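Local coordinates for protein 2-(3-amino-3-carboxypropyl)histidine synthase (Pyrococcus horikoshii, PDB 3LZD) that catalyses the first step of diphthamide biosynthesis, moving the 3-amino-3-carboxypropyl group of S-adenosyl-L-methionine onto a histidine of elongation factor 2 with a [4Fe-4S] cluster, at residues 188-193 and 362-367. Numbering follows the deposited sequence.
Sequences SRISWP and GPRESD
S188 and G362 pair at one end of a loop-to-loop contact that lays the C-terminal tail along the loop linking strands 180-182 and 210-214 of one mixed five-stranded sheet, on its way from helix 341-347 to strand 373-375, an outermost strand of another. S188 N donates to G362 O over 2.7 Å, and G362 N returns a bond of 2.6 Å to S188 OG; both are bent. A chi1 of 51° sets OG between the backbone N and the carbonyl carbon, where it accepts from the glycine amide. Further along, R364 reaches across with CG anti to its N, bringing CD to 3.1 Å from I190 O, then bends at chi3 (73°). S191 O sits over one guanidinium face, offset toward the rim, while NH2 bonds D367 OD1 at 2.7 Å, nearly straight (165°), as a salt bridge; OD1 also bridges to R185 NH2. NH2 also donates to R185 O, NH1 to D187 O and NE, weakly, to S366 O. Replacing R364 with an alanine would probably leave the carbonyls of R185 and D187 without these donors and cost D367 this bridge. R189, next to S188, has its CB directed away from 362-367 and touches the iron-sulfur cluster, so the tail backs a loop of the cluster pocket. Beyond the salt bridge, P193 CG rests 3.6 Å from D367 OD2.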
ATOM      1  N   SER A 188      25.580  -3.515   8.084  1.00 34.73           N
ATOM      2  CA  SER A 188      25.021  -4.085   6.852  1.00 39.27           C
ATOM      3  C   SER A 188      23.855  -3.324   6.248  1.00 37.19           C
ATOM      4  O   SER A 188      23.467  -3.573   5.102  1.00 35.87           O
ATOM      5  CB  SER A 188      24.617  -5.539   7.086  1.00 37.00           C
ATOM      6  OG  SER A 188      23.808  -5.639   8.236  1.00 40.35           O
ATOM      7  N   ARG A 189      23.287  -2.406   7.019  1.00 32.17           N
ATOM      8  CA  ARG A 189      22.194  -1.581   6.524  1.00 32.79           C
ATOM      9  C   ARG A 189      22.784  -0.416   5.683  1.00 30.30           C
ATOM     10  O   ARG A 189      22.087   0.205   4.861  1.00 33.76           O
ATOM     11  CB  ARG A 189      21.378  -1.041   7.703  1.00 40.89           C
ATOM     12  CG  ARG A 189      19.968  -0.638   7.330  1.00 49.29           C
ATOM     13  CD  ARG A 189      19.146  -0.208   8.532  1.00 54.61           C
ATOM     14  NE  ARG A 189      17.848   0.260   8.075  1.00 54.51           N
ATOM     15  CZ  ARG A 189      16.886  -0.539   7.622  1.00 53.09           C
ATOM     16  NH1 ARG A 189      17.070  -1.856   7.585  1.00 48.27           N
ATOM     17  NH2 ARG A 189      15.763  -0.013   7.150  1.00 43.23           N
ATOM     18  N   ILE A 190      24.075  -0.147   5.883  1.00 30.42           N
ATOM     19  CA  ILE A 190      24.802   0.921   5.177  1.00 24.51           C
ATOM     20  C   ILE A 190      25.542   0.363   3.953  1.00 26.13           C
ATOM     21  O   ILE A 190      25.966  -0.794   3.955  1.00 29.65           O
ATOM     22  CB  ILE A 190      25.810   1.601   6.156  1.00 33.62           C
ATOM     23  CG1 ILE A 190      25.039   2.242   7.329  1.00 27.46           C
ATOM     24  CG2 ILE A 190      26.677   2.627   5.425  1.00 28.83           C
ATOM     25  CD1 ILE A 190      23.977   3.280   6.898  1.00 26.91           C
ATOM     26  N   SER A 191      25.696   1.186   2.917  1.00 29.83           N
ATOM     27  CA  SER A 191      26.366   0.783   1.673  1.00 32.98           C
ATOM     28  C   SER A 191      27.842   1.192   1.550  1.00 38.23           C
ATOM     29  O   SER A 191      28.641   0.481   0.919  1.00 34.36           O
ATOM     30  CB  SER A 191      25.606   1.352   0.461  1.00 24.60           C
ATOM     31  OG  SER A 191      24.215   1.053   0.540  1.00 28.12           O
ATOM     32  N   TRP A 192      28.201   2.336   2.130  1.00 28.63           N
ATOM     33  CA  TRP A 192      29.568   2.831   2.045  1.00 26.91           C
ATOM     34  C   TRP A 192      30.000   3.475   3.361  1.00 29.19           C
ATOM     35  O   TRP A 192      29.179   4.030   4.074  1.00 33.73           O
ATOM     36  CB  TRP A 192      29.690   3.922   0.975  1.00 29.25           C
ATOM     37  CG  TRP A 192      29.168   3.612  -0.376  1.00 30.00           C
ATOM     38  CD1 TRP A 192      29.807   2.927  -1.376  1.00 30.01           C
ATOM     39  CD2 TRP A 192      27.914   4.036  -0.915  1.00 29.07           C
ATOM     40  NE1 TRP A 192      29.019   2.907  -2.511  1.00 29.75           N
ATOM     41  CE2 TRP A 192      27.855   3.581  -2.251  1.00 27.62           C
ATOM     42  CE3 TRP A 192      26.834   4.763  -0.399  1.00 33.07           C
ATOM     43  CZ2 TRP A 192      26.758   3.829  -3.078  1.00 26.37           C
ATOM     44  CZ3 TRP A 192      25.746   5.013  -1.221  1.00 31.71           C
ATOM     45  CH2 TRP A 192      25.719   4.546  -2.548  1.00 26.41           C
ATOM     46  N   PRO A 193      31.307   3.427   3.688  1.00 26.39           N
ATOM     47  CA  PRO A 193      31.776   4.047   4.935  1.00 27.04           C
ATOM     48  C   PRO A 193      31.400   5.552   4.902  1.00 29.74           C
ATOM     49  O   PRO A 193      31.488   6.198   3.846  1.00 24.69           O
ATOM     50  CB  PRO A 193      33.291   3.841   4.880  1.00 26.02           C
ATOM     51  CG  PRO A 193      33.445   2.584   4.005  1.00 30.61           C
ATOM     52  CD  PRO A 193      32.420   2.825   2.929  1.00 27.13           C
ATOM     53  N   GLY A 362      23.999  -5.997  10.821  1.00 42.13           N
ATOM     54  CA  GLY A 362      25.160  -6.683  11.358  1.00 38.87           C
ATOM     55  C   GLY A 362      26.445  -6.251  10.666  1.00 36.79           C
ATOM     56  O   GLY A 362      26.451  -5.276   9.926  1.00 41.14           O
ATOM     57  N   PRO A 363      27.561  -6.950  10.900  1.00 37.29           N
ATOM     58  CA  PRO A 363      28.835  -6.595  10.260  1.00 35.19           C
ATOM     59  C   PRO A 363      28.694  -6.673   8.746  1.00 35.63           C
ATOM     60  O   PRO A 363      27.996  -7.536   8.239  1.00 37.06           O
ATOM     61  CB  PRO A 363      29.798  -7.651  10.803  1.00 37.32           C
ATOM     62  CG  PRO A 363      29.234  -7.926  12.198  1.00 40.25           C
ATOM     63  CD  PRO A 363      27.740  -8.002  11.922  1.00 32.78           C
ATOM     64  N   ARG A 364      29.337  -5.759   8.026  1.00 41.87           N
ATOM     65  CA  ARG A 364      29.281  -5.741   6.560  1.00 42.22           C
ATOM     66  C   ARG A 364      30.687  -6.082   6.082  1.00 44.04           C
ATOM     67  O   ARG A 364      31.634  -5.336   6.354  1.00 43.42           O
ATOM     68  CB  ARG A 364      28.881  -4.347   6.036  1.00 33.47           C
ATOM     69  CG  ARG A 364      28.647  -4.286   4.531  1.00 35.45           C
ATOM     70  CD  ARG A 364      28.318  -2.864   4.008  1.00 33.38           C
ATOM     71  NE  ARG A 364      29.478  -1.969   3.991  1.00 31.24           N
ATOM     72  CZ  ARG A 364      29.637  -0.925   4.802  1.00 34.57           C
ATOM     73  NH1 ARG A 364      28.711  -0.633   5.704  1.00 26.34           N
ATOM     74  NH2 ARG A 364      30.718  -0.166   4.706  1.00 29.18           N
ATOM     75  N   GLU A 365      30.816  -7.201   5.374  1.00 43.85           N
ATOM     76  CA  GLU A 365      32.118  -7.655   4.891  1.00 51.35           C
ATOM     77  C   GLU A 365      32.733  -6.780   3.801  1.00 50.60           C
ATOM     78  O   GLU A 365      33.954  -6.657   3.722  1.00 55.25           O
ATOM     79  CB  GLU A 365      32.024  -9.100   4.387  1.00 48.18           C
ATOM     80  N   SER A 366      31.902  -6.182   2.956  1.00 49.17           N
ATOM     81  CA  SER A 366      32.425  -5.325   1.891  1.00 49.93           C
ATOM     82  C   SER A 366      31.587  -4.068   1.673  1.00 45.13           C
ATOM     83  O   SER A 366      30.554  -3.880   2.314  1.00 42.99           O
ATOM     84  CB  SER A 366      32.528  -6.103   0.578  1.00 49.01           C
ATOM     85  OG  SER A 366      31.291  -6.700   0.248  1.00 54.34           O
ATOM     86  N   ASP A 367      32.050  -3.218   0.762  1.00 39.23           N
ATOM     87  CA  ASP A 367      31.366  -1.971   0.459  1.00 40.52           C
ATOM     88  C   ASP A 367      30.833  -2.008  -0.958  1.00 40.69           C
ATOM     89  O   ASP A 367      31.452  -2.589  -1.843  1.00 40.82           O
ATOM     90  CB  ASP A 367      32.315  -0.769   0.579  1.00 35.41           C
ATOM     91  CG  ASP A 367      33.051  -0.726   1.900  1.00 37.99           C
ATOM     92  OD1 ASP A 367      32.488  -1.154   2.931  1.00 40.27           O
ATOM     93  OD2 ASP A 367      34.202  -0.240   1.907  1.00 50.88           O
TER